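PDB 6Y0R: chitooligosaccharide oxidase from Gibberella zeae, which catalyses the selective oxidation of the C1 hydroxyl of chitooligosaccharides to lactones, reducing molecular oxygen to hydrogen peroxide with a bicovalently bound FAD. Local coordinates for residues Tyr116-Ala121 / Trp142-Arg147; Thr125-Pro130 / Glu221-Thr226; Leu134-Thr139 / Asn327-Ser332; Ile183-Val188 / Val195-Thr200. One frame throughout, in Å; residues are numbered along the deposited sequence.

Contact 1 (Tyr116-Ala121 / Trp142-Arg147); sequences YSVKLA and WNQGKR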
loop_
_atom_site.group_PDB
_atom_site.type_symbol
_atom_site.label_atom_id
_atom_site.label_comp_id
_atom_site.label_asym_id
_atom_site.label_seq_id
_atom_site.Cartn_x
_atom_site.Cartn_y
_atom_site.Cartn_z
ATOM N N TYR A 116 15.123 -7.702 -8.756
ATOM C CA TYR A 116 14.891 -7.534 -7.301
ATOM C C TYR A 116 16.181 -7.050 -6.635
ATOM O O TYR A 116 16.320 -7.201 -5.421
ATOM C CB TYR A 116 14.299 -8.811 -6.700
ATOM C CG TYR A 116 15.071 -10.084 -6.933
ATOM C CD1 TYR A 116 16.198 -10.375 -6.182
ATOM C CD2 TYR A 116 14.627 -11.016 -7.846
ATOM C CE1 TYR A 116 16.909 -11.546 -6.393
ATOM C CE2 TYR A 116 15.325 -12.193 -8.073
ATOM C CZ TYR A 116 16.463 -12.453 -7.340
ATOM O OH TYR A 116 17.110 -13.638 -7.554
ATOM N N SER A 117 17.057 -6.378 -7.391
ATOM C CA SER A 117 18.350 -5.862 -6.885
ATOM C C SER A 117 18.113 -4.825 -5.791
ATOM O O SER A 117 17.276 -3.913 -5.986
ATOM C CB SER A 117 19.158 -5.266 -8.024
ATOM O OG SER A 117 20.276 -4.593 -7.504
ATOM N N VAL A 118 18.819 -4.938 -4.672
ATOM C CA VAL A 118 18.895 -3.894 -3.631
ATOM C C VAL A 118 20.360 -3.528 -3.470
ATOM O O VAL A 118 21.149 -4.448 -3.080
ATOM C CB VAL A 118 18.333 -4.419 -2.300
ATOM C CG1 VAL A 118 18.448 -3.353 -1.223
ATOM C CG2 VAL A 118 16.928 -4.955 -2.442
ATOM N N LYS A 119 20.715 -2.269 -3.680
ATOM C CA LYS A 119 22.126 -1.798 -3.581
ATOM C C LYS A 119 22.225 -0.636 -2.612
ATOM O O LYS A 119 21.806 0.489 -2.945
ATOM C CB LYS A 119 22.640 -1.425 -4.976
ATOM C CG LYS A 119 22.701 -2.574 -5.968
ATOM C CD LYS A 119 23.234 -2.140 -7.326
ATOM C CE LYS A 119 23.185 -3.246 -8.362
ATOM N NZ LYS A 119 23.455 -2.705 -9.724
ATOM N N LEU A 120 22.861 -0.803 -1.581
ATOM C CA LEU A 120 23.081 0.257 -0.585
ATOM C C LEU A 120 24.477 0.821 -0.790
ATOM O O LEU A 120 25.441 0.017 -0.778
ATOM C CB LEU A 120 22.971 -0.364 0.806
ATOM C CG LEU A 120 23.222 0.486 2.039
ATOM C CD1 LEU A 120 22.212 1.602 2.157
ATOM C CD2 LEU A 120 23.402 -0.250 3.362
ATOM N N ALA A 121 24.509 2.089 -0.737
ATOM C CA ALA A 121 25.765 2.857 -0.945
ATOM C C ALA A 121 26.304 3.328 0.406
ATOM O O ALA A 121 25.555 3.344 1.413
ATOM C CB ALA A 121 25.501 4.002 -1.893
ATOM N N TRP A 142 19.302 -4.436 5.879
ATOM C CA TRP A 142 19.763 -4.831 7.232
ATOM C C TRP A 142 21.150 -5.474 7.106
ATOM O O TRP A 142 22.073 -5.047 7.825
ATOM C CB TRP A 142 18.760 -5.785 7.858
ATOM C CG TRP A 142 19.201 -6.348 9.174
ATOM C CD1 TRP A 142 19.596 -7.631 9.377
ATOM C CD2 TRP A 142 19.186 -5.709 10.460
ATOM N NE1 TRP A 142 19.856 -7.831 10.701
ATOM C CE2 TRP A 142 19.595 -6.679 11.392
ATOM C CE3 TRP A 142 18.880 -4.431 10.923
ATOM C CZ2 TRP A 142 19.760 -6.371 12.739
ATOM C CZ3 TRP A 142 19.016 -4.135 12.258
ATOM C CH2 TRP A 142 19.426 -5.105 13.168
ATOM N N ASN A 143 21.289 -6.430 6.218
ATOM C CA ASN A 143 22.556 -7.215 6.142
ATOM C C ASN A 143 23.658 -6.343 5.524
ATOM O O ASN A 143 24.809 -6.382 6.002
ATOM C CB ASN A 143 22.353 -8.487 5.341
ATOM C CG ASN A 143 21.487 -9.523 6.023
ATOM O OD1 ASN A 143 21.323 -9.506 7.238
ATOM N ND2 ASN A 143 21.030 -10.501 5.270
ATOM N N GLN A 144 23.363 -5.519 4.530
ATOM C CA GLN A 144 24.413 -4.718 3.841
ATOM C C GLN A 144 24.937 -3.613 4.764
ATOM O O GLN A 144 26.144 -3.281 4.675
ATOM C CB GLN A 144 23.900 -4.145 2.513
ATOM C CG GLN A 144 23.724 -5.182 1.416
ATOM C CD GLN A 144 23.258 -4.570 0.118
ATOM O OE1 GLN A 144 23.700 -3.485 -0.255
ATOM N NE2 GLN A 144 22.314 -5.225 -0.538
ATOM N N GLY A 145 24.128 -3.033 5.651
ATOM C CA GLY A 145 24.552 -1.837 6.383
ATOM C C GLY A 145 23.742 -1.486 7.596
ATOM O O GLY A 145 23.955 -0.385 8.128
ATOM N N LYS A 146 22.887 -2.383 8.090
ATOM C CA LYS A 146 22.010 -2.092 9.241
ATOM C C LYS A 146 21.223 -0.794 8.955
ATOM O O LYS A 146 21.201 0.146 9.773
ATOM C CB LYS A 146 22.873 -1.999 10.491
ATOM C CG LYS A 146 22.104 -2.188 11.761
ATOM C CD LYS A 146 22.975 -2.181 13.005
ATOM C CE LYS A 146 22.179 -2.558 14.230
ATOM N NZ LYS A 146 22.954 -2.283 15.471
ATOM N N ARG A 147 20.665 -0.753 7.748
ATOM C CA ARG A 147 19.840 0.366 7.270
ATOM C C ARG A 147 18.411 -0.162 7.058
ATOM O O ARG A 147 18.187 -1.380 7.070
ATOM C CB ARG A 147 20.415 0.989 5.999
ATOM C CG ARG A 147 21.884 1.410 6.121
ATOM C CD ARG A 147 22.055 2.468 7.158
ATOM N NE ARG A 147 21.471 3.761 6.819
ATOM C CZ ARG A 147 21.692 4.864 7.501
ATOM N NH1 ARG A 147 22.482 4.840 8.572
ATOM N NH2 ARG A 147 21.139 5.999 7.129
#
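Q144, near the C-terminal end of helix 134-145, turns its amide onto the backbone of V118 and L120. This joins the helix to an edge strand of the antiparallel sheet in the FAD-binding PCMH-type domain. The amide behaves like a piece of neighbouring strand, giving at one atom and taking at the other. NE2 donates to V118 O at 2.9 Å in a nearly straight bond (169° at the hydrogen); the oxygen lies in the plane of the amide, while NE2 stands above the plane of the carbonyl. OE1 accepts from L120 N at 3.1 Å, which fixes the rotation of the amide. Beyond CG the Q144 chain runs extended, long enough to span from helix to strand. E140, one turn earlier in the helix, takes a second bond from NE2.

The tight part is at the L120 side chain. L120 CG lies anti to the backbone N (chi1 177°), and from it CD2 packs 3.6 Å from G145 CA, a close fit at a residue where a CB would clash with CD2. CD2 also touches R147 CG, and the two side chains cross at about a right angle. R147 then bends away at chi2 and chi3, and its NE hydrogen-bonds T226 OG1.

The solvent side is looser. Q144 itself is exposed, and K119 points away from the helix with its chain at the surface. V118 is the one buried residue of the contact, its CG1 lying 4.3 Å from Q144 NE2.

Contact 2 (Thr125-Pro130 / Glu221-Thr226); sequences TAKIQP and ELEFQT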
loop_
_atom_site.group_PDB
_atom_site.type_symbol
_atom_site.label_atom_id
_atom_site.label_comp_id
_atom_site.label_asym_id
_atom_site.label_seq_id
_atom_site.Cartn_x
_atom_site.Cartn_y
_atom_site.Cartn_z
ATOM N N THR A 125 22.331 6.117 0.927
ATOM C CA THR A 125 21.359 6.040 -0.201
ATOM C C THR A 125 21.287 4.605 -0.725
ATOM O O THR A 125 22.260 3.834 -0.627
ATOM C CB THR A 125 21.727 7.013 -1.322
ATOM O OG1 THR A 125 20.666 6.951 -2.270
ATOM C CG2 THR A 125 22.993 6.609 -2.021
ATOM N N ALA A 126 20.151 4.201 -1.273
ATOM C CA ALA A 126 19.955 2.847 -1.801
ATOM C C ALA A 126 19.242 2.932 -3.145
ATOM O O ALA A 126 18.308 3.710 -3.254
ATOM C CB ALA A 126 19.152 2.006 -0.844
ATOM N N LYS A 127 19.657 2.116 -4.094
ATOM C CA LYS A 127 18.986 1.984 -5.395
ATOM C C LYS A 127 18.351 0.608 -5.402
ATOM O O LYS A 127 19.073 -0.412 -5.224
ATOM C CB LYS A 127 19.989 2.126 -6.533
ATOM C CG LYS A 127 20.551 3.532 -6.612
ATOM C CD LYS A 127 21.538 3.740 -7.733
ATOM C CE LYS A 127 21.858 5.208 -7.888
ATOM N NZ LYS A 127 23.243 5.397 -8.375
ATOM N N ILE A 128 17.034 0.563 -5.582
ATOM C CA ILE A 128 16.261 -0.689 -5.469
ATOM C C ILE A 128 15.380 -0.852 -6.698
ATOM O O ILE A 128 14.699 0.115 -7.079
ATOM C CB ILE A 128 15.447 -0.699 -4.178
ATOM C CG1 ILE A 128 16.316 -0.274 -2.988
ATOM C CG2 ILE A 128 14.797 -2.055 -4.014
ATOM C CD1 ILE A 128 15.564 -0.199 -1.664
ATOM N N GLN A 129 15.410 -2.032 -7.266
ATOM C CA GLN A 129 14.489 -2.413 -8.352
ATOM C C GLN A 129 13.113 -2.628 -7.751
ATOM O O GLN A 129 12.983 -3.174 -6.662
ATOM C CB GLN A 129 15.025 -3.613 -9.122
ATOM C CG GLN A 129 16.327 -3.246 -9.860
ATOM C CD GLN A 129 16.854 -4.379 -10.713
ATOM O OE1 GLN A 129 16.818 -5.559 -10.348
ATOM N NE2 GLN A 129 17.230 -4.044 -11.946
ATOM N N PRO A 130 12.041 -2.178 -8.418
ATOM C CA PRO A 130 10.700 -2.269 -7.819
ATOM C C PRO A 130 10.160 -3.693 -7.655
ATOM O O PRO A 130 9.266 -3.892 -6.850
ATOM C CB PRO A 130 9.804 -1.511 -8.813
ATOM C CG PRO A 130 10.569 -1.609 -10.123
ATOM C CD PRO A 130 12.043 -1.540 -9.740
ATOM N N GLU A 221 13.760 1.650 -11.394
ATOM C CA GLU A 221 14.651 1.888 -10.227
ATOM C C GLU A 221 14.065 2.983 -9.346
ATOM O O GLU A 221 13.596 4.039 -9.834
ATOM C CB GLU A 221 16.064 2.274 -10.676
ATOM C CG GLU A 221 17.093 2.168 -9.556
ATOM C CD GLU A 221 18.487 2.652 -9.943
ATOM O OE1 GLU A 221 19.300 1.800 -10.333
ATOM O OE2 GLU A 221 18.754 3.888 -9.842
ATOM N N LEU A 222 14.172 2.782 -8.049
ATOM C CA LEU A 222 13.807 3.760 -7.032
ATOM C C LEU A 222 15.038 4.005 -6.185
ATOM O O LEU A 222 15.688 3.013 -5.819
ATOM C CB LEU A 222 12.681 3.204 -6.154
ATOM C CG LEU A 222 11.372 3.010 -6.910
ATOM C CD1 LEU A 222 10.413 2.135 -6.134
ATOM C CD2 LEU A 222 10.770 4.376 -7.181
ATOM N N GLU A 223 15.308 5.261 -5.886
ATOM C CA GLU A 223 16.430 5.618 -4.994
ATOM C C GLU A 223 15.843 6.217 -3.730
ATOM O O GLU A 223 14.968 7.072 -3.804
ATOM C CB GLU A 223 17.393 6.587 -5.679
ATOM C CG GLU A 223 18.619 6.872 -4.818
ATOM C CD GLU A 223 19.783 7.531 -5.536
ATOM O OE1 GLU A 223 19.537 8.227 -6.576
ATOM O OE2 GLU A 223 20.931 7.333 -5.053
ATOM N N PHE A 224 16.400 5.863 -2.582
ATOM C CA PHE A 224 15.936 6.324 -1.258
ATOM C C PHE A 224 17.110 6.769 -0.388
ATOM O O PHE A 224 18.211 6.212 -0.510
ATOM C CB PHE A 224 15.259 5.182 -0.487
ATOM C CG PHE A 224 14.056 4.563 -1.157
ATOM C CD1 PHE A 224 14.213 3.592 -2.128
ATOM C CD2 PHE A 224 12.779 5.019 -0.831
ATOM C CE1 PHE A 224 13.103 3.043 -2.756
ATOM C CE2 PHE A 224 11.667 4.478 -1.461
ATOM C CZ PHE A 224 11.838 3.474 -2.401
ATOM N N GLN A 225 16.825 7.657 0.538
ATOM C CA GLN A 225 17.715 7.942 1.686
ATOM C C GLN A 225 17.271 7.015 2.817
ATOM O O GLN A 225 16.200 7.262 3.426
ATOM C CB GLN A 225 17.651 9.406 2.112
ATOM C CG GLN A 225 18.567 9.704 3.301
ATOM C CD GLN A 225 20.009 9.305 3.054
ATOM O OE1 GLN A 225 20.592 9.681 2.043
ATOM N NE2 GLN A 225 20.587 8.499 3.945
ATOM N N THR A 226 18.033 5.948 3.064
ATOM C CA THR A 226 17.725 5.030 4.182
ATOM C C THR A 226 17.919 5.733 5.531
ATOM O O THR A 226 18.640 6.752 5.610
ATOM C CB THR A 226 18.556 3.736 4.118
ATOM O OG1 THR A 226 19.891 4.089 4.506
ATOM C CG2 THR A 226 18.487 3.055 2.772
#
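T125 OG1 sits between two acceptors of the opposing strand, E223 OE2 at 2.8 Å and F224 O at 3.1 Å, which share the one hydroxyl. OG1 is placed there by lying anti to the backbone N (chi1 -174°), and E223 reaches over with an extended chain. On the same face K127 lies beside E223, pointing the same way, and crosses E221, whose OE2 is 3.5 Å from K127 CD. The K127 ammonium stops short of a salt bridge, NZ remaining 4.5 Å from E223 OE2.

These strands are antiparallel neighbours in the sheet of the FAD-binding PCMH-type domain, with A126-F224 and I128-L222 as hydrogen-bonded pairs. The shortest of their four backbone bonds runs from I128 N to L222 O, at 2.8 Å.

The face of A126, I128, L222 and F224 is buried and apolar, covered in part by L159 of helix 159-165. I128 meets F224 at about a right angle, CD1 to CD1 at 4.1 Å, and A126 CB touches T226 CG2 at 3.8 Å. T226 OG1 hydrogen-bonds G124 O. Past the strand, P130 touches the FAD while its CD packs 4.0 Å from E221 N.

Contact 3 (Leu134-Thr139 / Asn327-Ser332); sequences LGHVAT and NPTSAS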
loop_
_atom_site.group_PDB
_atom_site.type_symbol
_atom_site.label_atom_id
_atom_site.label_comp_id
_atom_site.label_asym_id
_atom_site.label_seq_id
_atom_site.Cartn_x
_atom_site.Cartn_y
_atom_site.Cartn_z
ATOM N N LEU A 134 9.182 -6.517 -0.117
ATOM C CA LEU A 134 9.551 -5.725 1.078
ATOM C C LEU A 134 10.458 -6.567 1.986
ATOM O O LEU A 134 11.351 -6.004 2.598
ATOM C CB LEU A 134 8.309 -5.284 1.838
ATOM C CG LEU A 134 7.387 -4.355 1.084
ATOM C CD1 LEU A 134 6.248 -3.959 1.985
ATOM C CD2 LEU A 134 8.116 -3.136 0.574
ATOM N N GLY A 135 10.194 -7.853 2.142
ATOM C CA GLY A 135 11.050 -8.686 3.031
ATOM C C GLY A 135 12.456 -8.773 2.496
ATOM O O GLY A 135 13.447 -8.717 3.279
ATOM N N HIS A 136 12.607 -8.810 1.175
ATOM C CA HIS A 136 13.940 -8.857 0.532
ATOM C C HIS A 136 14.615 -7.495 0.684
ATOM O O HIS A 136 15.799 -7.416 0.982
ATOM C CB HIS A 136 13.812 -9.294 -0.918
ATOM C CG HIS A 136 15.118 -9.322 -1.622
ATOM N ND1 HIS A 136 16.153 -10.200 -1.233
ATOM C CD2 HIS A 136 15.577 -8.608 -2.673
ATOM C CE1 HIS A 136 17.180 -10.017 -2.059
ATOM N NE2 HIS A 136 16.854 -9.037 -2.954
ATOM N N VAL A 137 13.883 -6.406 0.500
ATOM C CA VAL A 137 14.381 -5.046 0.778
ATOM C C VAL A 137 14.913 -4.986 2.206
ATOM O O VAL A 137 16.067 -4.511 2.416
ATOM C CB VAL A 137 13.293 -3.987 0.574
ATOM C CG1 VAL A 137 13.722 -2.617 1.079
ATOM C CG2 VAL A 137 12.932 -3.927 -0.898
ATOM N N ALA A 138 14.079 -5.387 3.177
ATOM C CA ALA A 138 14.446 -5.232 4.598
ATOM C C ALA A 138 15.673 -6.117 4.898
ATOM O O ALA A 138 16.629 -5.627 5.545
ATOM C CB ALA A 138 13.314 -5.590 5.508
ATOM N N THR A 139 15.674 -7.344 4.378
ATOM C CA THR A 139 16.785 -8.299 4.643
ATOM C C THR A 139 18.089 -7.715 4.088
ATOM O O THR A 139 19.144 -7.707 4.783
ATOM C CB THR A 139 16.467 -9.674 4.053
ATOM O OG1 THR A 139 15.307 -10.152 4.737
ATOM C CG2 THR A 139 17.596 -10.664 4.244
ATOM N N ASN A 327 12.229 -13.423 3.245
ATOM C CA ASN A 327 13.145 -12.976 2.177
ATOM C C ASN A 327 12.746 -13.575 0.839
ATOM O O ASN A 327 13.524 -14.285 0.199
ATOM C CB ASN A 327 14.592 -13.219 2.562
ATOM C CG ASN A 327 15.563 -12.655 1.548
ATOM O OD1 ASN A 327 15.278 -11.683 0.848
ATOM N ND2 ASN A 327 16.714 -13.290 1.420
ATOM N N PRO A 328 11.511 -13.329 0.356
ATOM C CA PRO A 328 11.066 -13.960 -0.885
ATOM C C PRO A 328 11.646 -13.291 -2.136
ATOM O O PRO A 328 11.577 -12.080 -2.271
ATOM C CB PRO A 328 9.540 -13.798 -0.805
ATOM C CG PRO A 328 9.373 -12.509 -0.060
ATOM C CD PRO A 328 10.482 -12.486 0.971
ATOM N N THR A 329 12.267 -14.085 -3.000
ATOM C CA THR A 329 12.785 -13.624 -4.305
ATOM C C THR A 329 12.343 -14.561 -5.437
ATOM O O THR A 329 12.522 -14.160 -6.597
ATOM C CB THR A 329 14.304 -13.477 -4.273
ATOM O OG1 THR A 329 14.818 -14.774 -3.970
ATOM C CG2 THR A 329 14.783 -12.486 -3.243
ATOM N N SER A 330 11.839 -15.758 -5.152
ATOM C CA SER A 330 11.562 -16.775 -6.198
ATOM C C SER A 330 10.486 -16.278 -7.162
ATOM O O SER A 330 9.476 -15.707 -6.721
ATOM C CB SER A 330 11.136 -18.078 -5.625
ATOM O OG SER A 330 10.918 -19.008 -6.679
ATOM N N ALA A 331 10.635 -16.597 -8.445
ATOM C CA ALA A 331 9.573 -16.391 -9.458
ATOM C C ALA A 331 8.331 -17.226 -9.121
ATOM O O ALA A 331 7.229 -16.866 -9.596
ATOM C CB ALA A 331 10.128 -16.729 -10.831
ATOM N N SER A 332 8.442 -18.292 -8.301
ATOM C CA SER A 332 7.302 -19.174 -7.928
ATOM C C SER A 332 6.434 -18.591 -6.788
ATOM O O SER A 332 5.562 -19.278 -6.339
ATOM C CB SER A 332 7.783 -20.565 -7.603
ATOM O OG SER A 332 8.579 -20.541 -6.432
#
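Both H136 and N327 hold CG anti to their own backbone N (chi1 178° and -175°), and from these positions the N327 amide on the loop meets the edge of the H136 imidazole on the helix, nearly coplanar with it. Their planes are only 7° apart. H136 ND1 donates to N327 OD1 at 2.7 Å; the oxygen lies in the plane of the ring, and the N-H meets one of its lone pairs in the amide plane. A short bond that is in plane at both ends fixes the rotation of both flat groups. OD1 is closely packed as well, 3.1 Å from H136 CA.

T329 comes at the same ring from above. Its CG2 stands 3.5 Å from the centroid of the H136 ring, a CH-pi contact shifted toward the rim on the side of ND1. Outside these segments Y116 adds an edge-to-face contact with the imidazole.

One turn along the helix, the T139 and N327 side chains cross at about a right angle, T139 CG2 3.9 Å from N327 CG. The T139 hydroxyl turns back to the helix, OG1 donating to G135 O at 2.8 Å. That carbonyl also takes the helical bond from T139 N, the two donors arriving from opposite faces of its plane. At G135, with no side chain, P328 CD approaches CA to 4.4 Å.

The contact ties helix 134-145 of the FAD-binding domain to the loop between helix 312-320 and strand 338-346. A138 and T139 also rest on V316 and M313 of helix 312-320, L134 packs on helix 159-165, and A331 and S332 touch helix 44-50.

Contact 4 (Ile183-Val188 / Val195-Thr200); sequences IGATVV and VHCSKT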
loop_
_atom_site.group_PDB
_atom_site.type_symbol
_atom_site.label_atom_id
_atom_site.label_comp_id
_atom_site.label_asym_id
_atom_site.label_seq_id
_atom_site.Cartn_x
_atom_site.Cartn_y
_atom_site.Cartn_z
ATOM N N ILE A 183 14.236 9.748 -3.131
ATOM C CA ILE A 183 15.030 10.914 -3.595
ATOM C C ILE A 183 15.217 10.858 -5.111
ATOM O O ILE A 183 15.690 11.870 -5.668
ATOM C CB ILE A 183 16.370 10.993 -2.850
ATOM C CG1 ILE A 183 17.251 9.773 -3.097
ATOM C CG2 ILE A 183 16.123 11.243 -1.378
ATOM C CD1 ILE A 183 18.623 9.919 -2.442
ATOM N N GLY A 184 14.910 9.754 -5.760
ATOM C CA GLY A 184 15.041 9.668 -7.222
ATOM C C GLY A 184 14.342 8.468 -7.782
ATOM O O GLY A 184 13.996 7.584 -7.019
ATOM N N ALA A 185 14.124 8.440 -9.089
ATOM C CA ALA A 185 13.548 7.262 -9.765
ATOM C C ALA A 185 13.988 7.248 -11.224
ATOM O O ALA A 185 14.233 8.325 -11.806
ATOM C CB ALA A 185 12.024 7.258 -9.676
ATOM N N THR A 186 14.053 6.062 -11.774
ATOM C CA THR A 186 14.257 5.845 -13.207
ATOM C C THR A 186 12.965 5.280 -13.771
ATOM O O THR A 186 12.457 4.253 -13.250
ATOM C CB THR A 186 15.513 5.003 -13.430
ATOM O OG1 THR A 186 16.575 5.682 -12.756
ATOM C CG2 THR A 186 15.814 4.842 -14.900
ATOM N N VAL A 187 12.471 5.882 -14.861
ATOM C CA VAL A 187 11.154 5.514 -15.441
ATOM C C VAL A 187 11.338 5.263 -16.927
ATOM O O VAL A 187 11.997 6.111 -17.590
ATOM C CB VAL A 187 10.117 6.625 -15.197
ATOM C CG1 VAL A 187 8.756 6.167 -15.698
ATOM C CG2 VAL A 187 10.069 7.062 -13.748
ATOM N N VAL A 188 10.780 4.164 -17.393
ATOM C CA VAL A 188 10.600 3.880 -18.832
ATOM C C VAL A 188 9.291 4.562 -19.227
ATOM O O VAL A 188 8.210 4.059 -18.850
ATOM C CB VAL A 188 10.616 2.388 -19.173
ATOM C CG1 VAL A 188 10.302 2.164 -20.656
ATOM C CG2 VAL A 188 11.966 1.755 -18.779
ATOM N N VAL A 195 14.125 7.795 -18.476
ATOM C CA VAL A 195 14.433 9.114 -17.883
ATOM C C VAL A 195 14.726 8.953 -16.389
ATOM O O VAL A 195 14.209 8.012 -15.729
ATOM C CB VAL A 195 13.319 10.136 -18.172
ATOM C CG1 VAL A 195 13.025 10.167 -19.668
ATOM C CG2 VAL A 195 12.039 9.863 -17.424
ATOM N N HIS A 196 15.514 9.866 -15.879
ATOM C CA HIS A 196 15.734 10.026 -14.432
ATOM C C HIS A 196 14.870 11.188 -13.947
ATOM O O HIS A 196 14.718 12.184 -14.696
ATOM C CB HIS A 196 17.240 10.167 -14.148
ATOM C CG HIS A 196 17.523 10.311 -12.697
ATOM N ND1 HIS A 196 17.530 9.225 -11.838
ATOM C CD2 HIS A 196 17.729 11.399 -11.937
ATOM C CE1 HIS A 196 17.780 9.644 -10.617
ATOM N NE2 HIS A 196 17.901 10.971 -10.641
ATOM N N CYS A 197 14.285 11.080 -12.748
ATOM C CA CYS A 197 13.576 12.175 -12.095
ATOM C C CYS A 197 13.911 12.229 -10.599
ATOM O O CYS A 197 14.384 11.217 -10.024
ATOM C CB CYS A 197 12.083 12.111 -12.413
ATOM S SG CYS A 197 11.233 10.684 -11.663
ATOM N N SER A 198 13.706 13.398 -10.035
ATOM C CA SER A 198 14.085 13.793 -8.669
ATOM C C SER A 198 13.391 15.108 -8.353
ATOM O O SER A 198 12.673 15.616 -9.219
ATOM C CB SER A 198 15.582 13.903 -8.555
ATOM O OG SER A 198 16.004 15.076 -9.230
ATOM N N LYS A 199 13.580 15.633 -7.160
ATOM C CA LYS A 199 13.091 16.981 -6.799
ATOM C C LYS A 199 13.681 17.997 -7.790
ATOM O O LYS A 199 13.050 19.057 -7.930
ATOM C CB LYS A 199 13.405 17.319 -5.343
ATOM C CG LYS A 199 12.428 16.728 -4.334
ATOM C CD LYS A 199 13.010 16.618 -2.939
ATOM C CE LYS A 199 13.514 15.219 -2.621
ATOM N NZ LYS A 199 14.884 15.220 -2.041
ATOM N N THR A 200 14.799 17.704 -8.465
ATOM C CA THR A 200 15.548 18.746 -9.244
ATOM C C THR A 200 15.609 18.415 -10.736
ATOM O O THR A 200 16.157 19.220 -11.498
ATOM C CB THR A 200 16.958 18.962 -8.681
ATOM O OG1 THR A 200 17.695 17.770 -8.942
ATOM C CG2 THR A 200 16.939 19.338 -7.215
HETATM O O HOH W 1 15.172 14.427 -5.067
HETATM O O HOH W 2 18.266 11.841 -7.427
#
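Water takes over between I183 and K199, at the open end of this beta hairpin, where the direct pairing of strands 182-188 and 194-197 stops. I183 O accepts from water 1 at 2.7 Å, and the same water accepts from K199 N. A second water links I183 O to H196 NE2, the latter step long and weak at 3.3 Å. I183 and G184 together face E223 of the neighbouring strand, a classic beta bulge. On the hairpin side S198 CB packs 3.5 Å from I183 O, and S198 OG closes an ST turn by accepting from T200 N.

Further in, the hairpin is regular. A185-C197 and V187-V195 are hydrogen-bonded antiparallel pairs, each joined by two backbone bonds, among them V195 N to V187 O at 2.9 Å. T186 and H196 form the non-hydrogen-bonded pair between them. H196 CG lies anti to the backbone N (chi1 -179°), and the two side chains cross at about a right angle, with T186 OG1 at the ring edge 3.8 Å from ND1.

On the opposite face C197 SG lies 4.0 Å from A185 CB and 4.3 Å from V187 CG2.

The two faces therefore differ in kind: the one with C197 packs apolar side chains against L205 of helix 203-212, whereas the one with H196 is joined within the hairpin through water and loose polar contacts.

Overall arrangement
Contacts 1, 2 and 4 all reach one antiparallel sheet of the FAD-binding domain. Contact 2 supplies its middle: strand 125-128 pairs on with the 118-120 strand of contact 1, and strand 218-228 with the 182-188 strand of contact 4. Contact 3 leaves the sheet and shares helix 134-145 with contact 1, bringing in a loop from much later in the chain. Contact 1 is the surface contact, made by one side-chain amide and a small apolar patch; the other three are partly buried. Contacts 2 and 4 depend on backbone pairing over an apolar face, whereas contact 3 relies on one side-chain hydrogen bond and a methyl packed on a ring. Contacts 3 and 4 do not touch.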